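Alternansucrase (Leuconostoc mesenteroides, PDB 6HVG) is a glycoside hydrolase family 70 enzyme that carries choline-binding-type and putative cell wall binding repeats beside its catalytic region and holds a calcium ion. Local coordinates at residues T372-Q377 with F1358-V1363; W1323-K1328 with P1341-E1346. One frame throughout, in Å; residues are numbered along the deposited sequence.

Interaction 1: T372-Q377 with F1358-V1363; sequences TAIEYQ and FMPNGV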
loop_
_atom_site.group_PDB
_atom_site.type_symbol
_atom_site.label_atom_id
_atom_site.label_comp_id
_atom_site.label_asym_id
_atom_site.label_seq_id
_atom_site.Cartn_x
_atom_site.Cartn_y
_atom_site.Cartn_z
ATOM N N THR A 372 -23.097 1.398 -45.582
ATOM C CA THR A 372 -23.159 0.017 -46.052
ATOM C C THR A 372 -21.953 -0.834 -45.625
ATOM O O THR A 372 -22.012 -2.055 -45.691
ATOM C CB THR A 372 -23.379 -0.001 -47.576
ATOM O OG1 THR A 372 -23.654 -1.339 -47.992
ATOM C CG2 THR A 372 -22.193 0.568 -48.329
ATOM N N ALA A 373 -20.879 -0.177 -45.165
ATOM C CA ALA A 373 -19.639 -0.828 -44.702
ATOM C C ALA A 373 -19.049 -1.767 -45.738
ATOM O O ALA A 373 -18.476 -2.804 -45.406
ATOM C CB ALA A 373 -19.858 -1.567 -43.413
ATOM N N ILE A 374 -19.207 -1.368 -47.002
ATOM C CA ILE A 374 -18.640 -2.027 -48.161
ATOM C C ILE A 374 -17.297 -1.370 -48.517
ATOM O O ILE A 374 -16.351 -2.047 -48.918
ATOM C CB ILE A 374 -19.617 -1.889 -49.349
ATOM C CG1 ILE A 374 -20.928 -2.628 -49.063
ATOM C CG2 ILE A 374 -19.005 -2.375 -50.650
ATOM C CD1 ILE A 374 -20.781 -4.071 -48.659
ATOM N N GLU A 375 -17.231 -0.054 -48.361
ATOM C CA GLU A 375 -16.017 0.686 -48.609
ATOM C C GLU A 375 -14.959 0.440 -47.555
ATOM O O GLU A 375 -15.225 0.578 -46.358
ATOM C CB GLU A 375 -16.296 2.185 -48.656
ATOM C CG GLU A 375 -17.162 2.560 -49.851
ATOM C CD GLU A 375 -17.264 4.056 -50.063
ATOM O OE1 GLU A 375 -16.342 4.770 -49.602
ATOM O OE2 GLU A 375 -18.262 4.502 -50.690
ATOM N N TYR A 376 -13.757 0.091 -47.998
ATOM C CA TYR A 376 -12.654 -0.085 -47.074
ATOM C C TYR A 376 -12.309 1.250 -46.429
ATOM O O TYR A 376 -12.269 2.244 -47.087
ATOM C CB TYR A 376 -11.455 -0.689 -47.767
ATOM C CG TYR A 376 -11.673 -2.137 -48.172
ATOM C CD1 TYR A 376 -12.036 -3.109 -47.230
ATOM C CD2 TYR A 376 -11.494 -2.552 -49.495
ATOM C CE1 TYR A 376 -12.214 -4.439 -47.608
ATOM C CE2 TYR A 376 -11.692 -3.867 -49.876
ATOM C CZ TYR A 376 -12.036 -4.818 -48.930
ATOM O OH TYR A 376 -12.216 -6.137 -49.300
ATOM N N GLN A 377 -12.115 1.250 -45.118
ATOM C CA GLN A 377 -11.796 2.458 -44.364
ATOM C C GLN A 377 -10.322 2.687 -44.169
ATOM O O GLN A 377 -9.925 3.749 -43.682
ATOM C CB GLN A 377 -12.458 2.408 -42.985
ATOM C CG GLN A 377 -13.968 2.296 -43.016
ATOM C CD GLN A 377 -14.600 3.453 -43.718
ATOM O OE1 GLN A 377 -14.628 4.552 -43.199
ATOM N NE2 GLN A 377 -15.100 3.217 -44.905
ATOM N N PHE A 1358 -16.849 -8.764 -37.160
ATOM C CA PHE A 1358 -16.199 -8.038 -38.269
ATOM C C PHE A 1358 -17.180 -7.678 -39.371
ATOM O O PHE A 1358 -17.993 -8.500 -39.766
ATOM C CB PHE A 1358 -15.047 -8.841 -38.855
ATOM C CG PHE A 1358 -14.003 -9.176 -37.860
ATOM C CD1 PHE A 1358 -13.174 -8.176 -37.395
ATOM C CD2 PHE A 1358 -13.858 -10.446 -37.363
ATOM C CE1 PHE A 1358 -12.179 -8.429 -36.460
ATOM C CE2 PHE A 1358 -12.877 -10.722 -36.416
ATOM C CZ PHE A 1358 -12.038 -9.707 -35.950
ATOM N N MET A 1359 -17.075 -6.451 -39.883
ATOM C CA MET A 1359 -18.027 -5.959 -40.865
ATOM C C MET A 1359 -17.621 -6.407 -42.267
ATOM O O MET A 1359 -16.625 -7.099 -42.432
ATOM C CB MET A 1359 -18.149 -4.446 -40.731
ATOM C CG MET A 1359 -18.540 -4.018 -39.312
ATOM S SD MET A 1359 -19.210 -2.351 -39.294
ATOM C CE MET A 1359 -18.322 -1.508 -38.009
ATOM N N PRO A 1360 -18.406 -6.085 -43.291
ATOM C CA PRO A 1360 -18.022 -6.574 -44.620
ATOM C C PRO A 1360 -16.682 -5.988 -45.094
ATOM O O PRO A 1360 -16.004 -6.615 -45.895
ATOM C CB PRO A 1360 -19.157 -6.099 -45.516
ATOM C CG PRO A 1360 -20.302 -5.815 -44.614
ATOM C CD PRO A 1360 -19.713 -5.413 -43.299
ATOM N N ASN A 1361 -16.324 -4.802 -44.592
ATOM C CA ASN A 1361 -15.034 -4.201 -44.868
ATOM C C ASN A 1361 -13.986 -4.551 -43.821
ATOM O O ASN A 1361 -12.892 -3.981 -43.809
ATOM C CB ASN A 1361 -15.150 -2.677 -44.997
ATOM C CG ASN A 1361 -15.679 -2.036 -43.747
ATOM O OD1 ASN A 1361 -15.872 -2.698 -42.733
ATOM N ND2 ASN A 1361 -15.944 -0.755 -43.818
ATOM N N GLY A 1362 -14.316 -5.482 -42.917
ATOM C CA GLY A 1362 -13.330 -6.074 -41.979
ATOM C C GLY A 1362 -13.101 -5.300 -40.706
ATOM O O GLY A 1362 -12.317 -5.731 -39.864
ATOM N N VAL A 1363 -13.807 -4.182 -40.555
ATOM C CA VAL A 1363 -13.718 -3.354 -39.367
ATOM C C VAL A 1363 -14.335 -4.119 -38.197
ATOM O O VAL A 1363 -15.425 -4.700 -38.299
ATOM C CB VAL A 1363 -14.504 -2.036 -39.548
ATOM C CG1 VAL A 1363 -14.512 -1.227 -38.262
ATOM C CG2 VAL A 1363 -13.910 -1.194 -40.663
HETATM O O HOH W 1 -11.877 -1.412 -43.676
#
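Asn-1361 pushes its side chain into the bend of loop 372-377, where ND2 donates to the carbonyl O of Glu-375 at 3.0 Å, almost straight at 172°. Its CG stands between the backbone N and the carbonyl carbon (chi1 60°), and Glu-375 O lies practically in the plane of the amide. Gln-377, its chain bent back at chi2, sends NE2 to the same oxygen from the opposite face, so two amides grip one carbonyl. Asn-1361 OD1 takes a weak bond from Val-1363 N, consistent with the amide's orientation. Residues Met-1359 to Gly-1362 form a type I beta turn, in the loop between strands 1354-1357 and 1368-1371 of the C-terminal repeat region; loop 372-377 lies between strands 370-371 and 383-384. The tight apolar patch lies beside the turn's start: Ala-373 CB sits 3.9 Å from Pro-1360 CD, with Met-1359 SD 4.2 Å from that same CB, and Phe-360 touches all three residues. Toward solvent the contact thins. Exposed Ile-374 brings only CD1 to Pro-1360 CB, at 4.1 Å, and Tyr-376 slides past Asn-1361 with Tyr-376 CD1, at the ring edge, 3.6 Å from Asn-1361 O, an oxygen that a water links to Gln-377 N.

Interaction 2: W1323-K1328 with P1341-E1346; sequences WYYFDK and PIRTVE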
loop_
_atom_site.group_PDB
_atom_site.type_symbol
_atom_site.label_atom_id
_atom_site.label_comp_id
_atom_site.label_asym_id
_atom_site.label_seq_id
_atom_site.Cartn_x
_atom_site.Cartn_y
_atom_site.Cartn_z
ATOM N N TRP A 1323 -9.854 -1.417 -36.304
ATOM C CA TRP A 1323 -9.134 -2.647 -36.006
ATOM C C TRP A 1323 -9.562 -3.758 -36.923
ATOM O O TRP A 1323 -10.735 -3.851 -37.301
ATOM C CB TRP A 1323 -9.360 -3.070 -34.551
ATOM C CG TRP A 1323 -8.532 -2.300 -33.587
ATOM C CD1 TRP A 1323 -8.842 -1.089 -33.017
ATOM C CD2 TRP A 1323 -7.241 -2.659 -33.089
ATOM N NE1 TRP A 1323 -7.837 -0.697 -32.182
ATOM C CE2 TRP A 1323 -6.843 -1.641 -32.198
ATOM C CE3 TRP A 1323 -6.396 -3.761 -33.277
ATOM C CZ2 TRP A 1323 -5.618 -1.668 -31.533
ATOM C CZ3 TRP A 1323 -5.180 -3.795 -32.587
ATOM C CH2 TRP A 1323 -4.806 -2.751 -31.735
ATOM N N TYR A 1324 -8.599 -4.618 -37.260
ATOM C CA TYR A 1324 -8.813 -5.775 -38.137
ATOM C C TYR A 1324 -8.145 -7.022 -37.565
ATOM O O TYR A 1324 -7.174 -6.920 -36.811
ATOM C CB TYR A 1324 -8.206 -5.482 -39.510
ATOM C CG TYR A 1324 -8.684 -4.183 -40.108
ATOM C CD1 TYR A 1324 -8.034 -2.997 -39.824
ATOM C CD2 TYR A 1324 -9.793 -4.147 -40.932
ATOM C CE1 TYR A 1324 -8.468 -1.808 -40.348
ATOM C CE2 TYR A 1324 -10.236 -2.966 -41.472
ATOM C CZ TYR A 1324 -9.576 -1.802 -41.179
ATOM O OH TYR A 1324 -10.036 -0.623 -41.707
ATOM N N TYR A 1325 -8.664 -8.192 -37.927
ATOM C CA TYR A 1325 -7.988 -9.445 -37.622
ATOM C C TYR A 1325 -7.586 -10.171 -38.918
ATOM O O TYR A 1325 -8.398 -10.356 -39.818
ATOM C CB TYR A 1325 -8.885 -10.354 -36.783
ATOM C CG TYR A 1325 -8.242 -11.670 -36.532
ATOM C CD1 TYR A 1325 -7.101 -11.768 -35.743
ATOM C CD2 TYR A 1325 -8.719 -12.819 -37.112
ATOM C CE1 TYR A 1325 -6.469 -12.978 -35.551
ATOM C CE2 TYR A 1325 -8.090 -14.031 -36.915
ATOM C CZ TYR A 1325 -6.969 -14.094 -36.147
ATOM O OH TYR A 1325 -6.356 -15.300 -35.924
ATOM N N PHE A 1326 -6.322 -10.572 -38.990
ATOM C CA PHE A 1326 -5.804 -11.321 -40.110
ATOM C C PHE A 1326 -5.581 -12.765 -39.689
ATOM O O PHE A 1326 -4.850 -13.024 -38.724
ATOM C CB PHE A 1326 -4.483 -10.690 -40.625
ATOM C CG PHE A 1326 -4.689 -9.382 -41.320
ATOM C CD1 PHE A 1326 -4.924 -8.243 -40.598
ATOM C CD2 PHE A 1326 -4.690 -9.300 -42.696
ATOM C CE1 PHE A 1326 -5.141 -7.039 -41.231
ATOM C CE2 PHE A 1326 -4.906 -8.098 -43.335
ATOM C CZ PHE A 1326 -5.136 -6.965 -42.604
ATOM N N ASP A 1327 -6.181 -13.693 -40.438
ATOM C CA ASP A 1327 -6.140 -15.127 -40.115
ATOM C C ASP A 1327 -4.781 -15.772 -40.370
ATOM O O ASP A 1327 -3.838 -15.116 -40.833
ATOM C CB ASP A 1327 -7.275 -15.876 -40.841
ATOM C CG ASP A 1327 -7.162 -15.848 -42.374
ATOM O OD1 ASP A 1327 -6.032 -15.815 -42.907
ATOM O OD2 ASP A 1327 -8.215 -15.884 -43.056
ATOM N N LYS A 1328 -4.683 -17.057 -40.059
ATOM C CA LYS A 1328 -3.460 -17.811 -40.291
ATOM C C LYS A 1328 -2.972 -17.723 -41.729
ATOM O O LYS A 1328 -1.768 -17.654 -41.971
ATOM C CB LYS A 1328 -3.693 -19.268 -39.949
ATOM C CG LYS A 1328 -3.903 -19.620 -38.480
ATOM C CD LYS A 1328 -4.218 -21.111 -38.335
ATOM C CE LYS A 1328 -5.289 -21.625 -39.326
ATOM N NZ LYS A 1328 -5.599 -23.069 -39.168
ATOM N N PRO A 1341 -21.692 -12.547 -39.053
ATOM C CA PRO A 1341 -20.518 -11.686 -38.917
ATOM C C PRO A 1341 -19.694 -11.982 -37.685
ATOM O O PRO A 1341 -18.530 -11.598 -37.637
ATOM C CB PRO A 1341 -21.110 -10.271 -38.841
ATOM C CG PRO A 1341 -22.542 -10.447 -38.469
ATOM C CD PRO A 1341 -22.949 -11.779 -38.990
ATOM N N ILE A 1342 -20.273 -12.658 -36.699
ATOM C CA ILE A 1342 -19.559 -12.993 -35.470
ATOM C C ILE A 1342 -18.595 -14.132 -35.721
ATOM O O ILE A 1342 -18.996 -15.184 -36.184
ATOM C CB ILE A 1342 -20.530 -13.444 -34.363
ATOM C CG1 ILE A 1342 -21.502 -12.314 -33.990
ATOM C CG2 ILE A 1342 -19.780 -13.878 -33.126
ATOM C CD1 ILE A 1342 -22.680 -12.765 -33.142
ATOM N N ARG A 1343 -17.333 -13.925 -35.384
ATOM C CA ARG A 1343 -16.318 -14.943 -35.562
ATOM C C ARG A 1343 -15.563 -15.167 -34.278
ATOM O O ARG A 1343 -15.240 -14.227 -33.560
ATOM C CB ARG A 1343 -15.321 -14.547 -36.656
ATOM C CG ARG A 1343 -14.425 -15.709 -37.160
ATOM C CD ARG A 1343 -13.279 -15.167 -37.972
ATOM N NE ARG A 1343 -12.417 -16.134 -38.658
ATOM C CZ ARG A 1343 -11.359 -16.715 -38.111
ATOM N NH1 ARG A 1343 -11.061 -16.554 -36.831
ATOM N NH2 ARG A 1343 -10.610 -17.507 -38.843
ATOM N N THR A 1344 -15.270 -16.434 -34.014
ATOM C CA THR A 1344 -14.445 -16.846 -32.893
ATOM C C THR A 1344 -13.012 -16.798 -33.329
ATOM O O THR A 1344 -12.653 -17.434 -34.288
ATOM C CB THR A 1344 -14.785 -18.281 -32.488
ATOM O OG1 THR A 1344 -16.130 -18.315 -32.006
ATOM C CG2 THR A 1344 -13.846 -18.795 -31.419
ATOM N N VAL A 1345 -12.191 -16.064 -32.601
ATOM C CA VAL A 1345 -10.782 -15.907 -32.912
ATOM C C VAL A 1345 -9.903 -16.599 -31.870
ATOM O O VAL A 1345 -10.042 -16.343 -30.695
ATOM C CB VAL A 1345 -10.417 -14.394 -32.973
ATOM C CG1 VAL A 1345 -8.958 -14.187 -33.347
ATOM C CG2 VAL A 1345 -11.318 -13.658 -33.955
ATOM N N GLU A 1346 -8.989 -17.455 -32.330
ATOM C CA GLU A 1346 -7.915 -18.042 -31.514
ATOM C C GLU A 1346 -6.543 -17.610 -32.048
ATOM O O GLU A 1346 -6.167 -18.056 -33.108
ATOM C CB GLU A 1346 -8.023 -19.566 -31.543
ATOM C CG GLU A 1346 -9.159 -20.120 -30.679
ATOM C CD GLU A 1346 -9.320 -21.653 -30.788
ATOM O OE1 GLU A 1346 -9.095 -22.216 -31.885
ATOM O OE2 GLU A 1346 -9.658 -22.307 -29.772
#
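Tyr-1325 and Val-1345 both use an anti first torsion: CG of the tyrosine stands anti to its backbone N (chi1 177°), and so does CG1 of the valine. The two side chains reach toward each other tip to tip, and Val-1345 CG1 settles over one face of the Tyr-1325 ring, 3.5 Å from its centroid and 16° off the normal. This is a CH-pi contact, shifted toward the hydroxyl-bearing rim, where CG1 comes within 3.4 Å of Tyr-1325 CZ. The hydroxyl beyond is held by Asp-1313, and Phe-1315 meets the same ring obliquely. Arg-1343, extended from CG to NE, crosses the tyrosine at about a right angle; its NH1 lies 3.9 Å from CE2 of Tyr-1325, with guanidinium and ring planes 49° apart. Asp-1327 OD2 stays 5.1 Å from Arg-1343 NH2, so any attraction between these opposite charges acts at a distance, while OD1 of the aspartate is occupied by Tyr-1331 N. Strands 1323-1326 and 1342-1345 belong to separate two-stranded hairpins, pairing with 1314-1317 and 1354-1357 respectively. Aromatic residues packed between successive short antiparallel hairpins are characteristic of choline-binding-type repeats, the clan to which the 1313-1332 repeat belongs.

Both contacts gather around the same C-terminal hairpins, their centres about 14 Å apart. Interaction 2 joins neighbouring hairpins mainly through side chains, a buried tyrosine and valine at its heart and charged groups toward the outside. Interaction 1 works across 981 residues of chain, fastening an N-terminal loop to a turn with an amide-carbonyl bond and a water as well as a small apolar patch, and much of its outer side is exposed. Segment 1358-1363 follows strand 1354-1357, the hairpin partner of strand 1342-1345, so the two contacts share a structural unit. They also touch directly: Phe-1358 packs against Tyr-1325, while Asn-1361 and Gly-1362 lean on the ring of Tyr-1324.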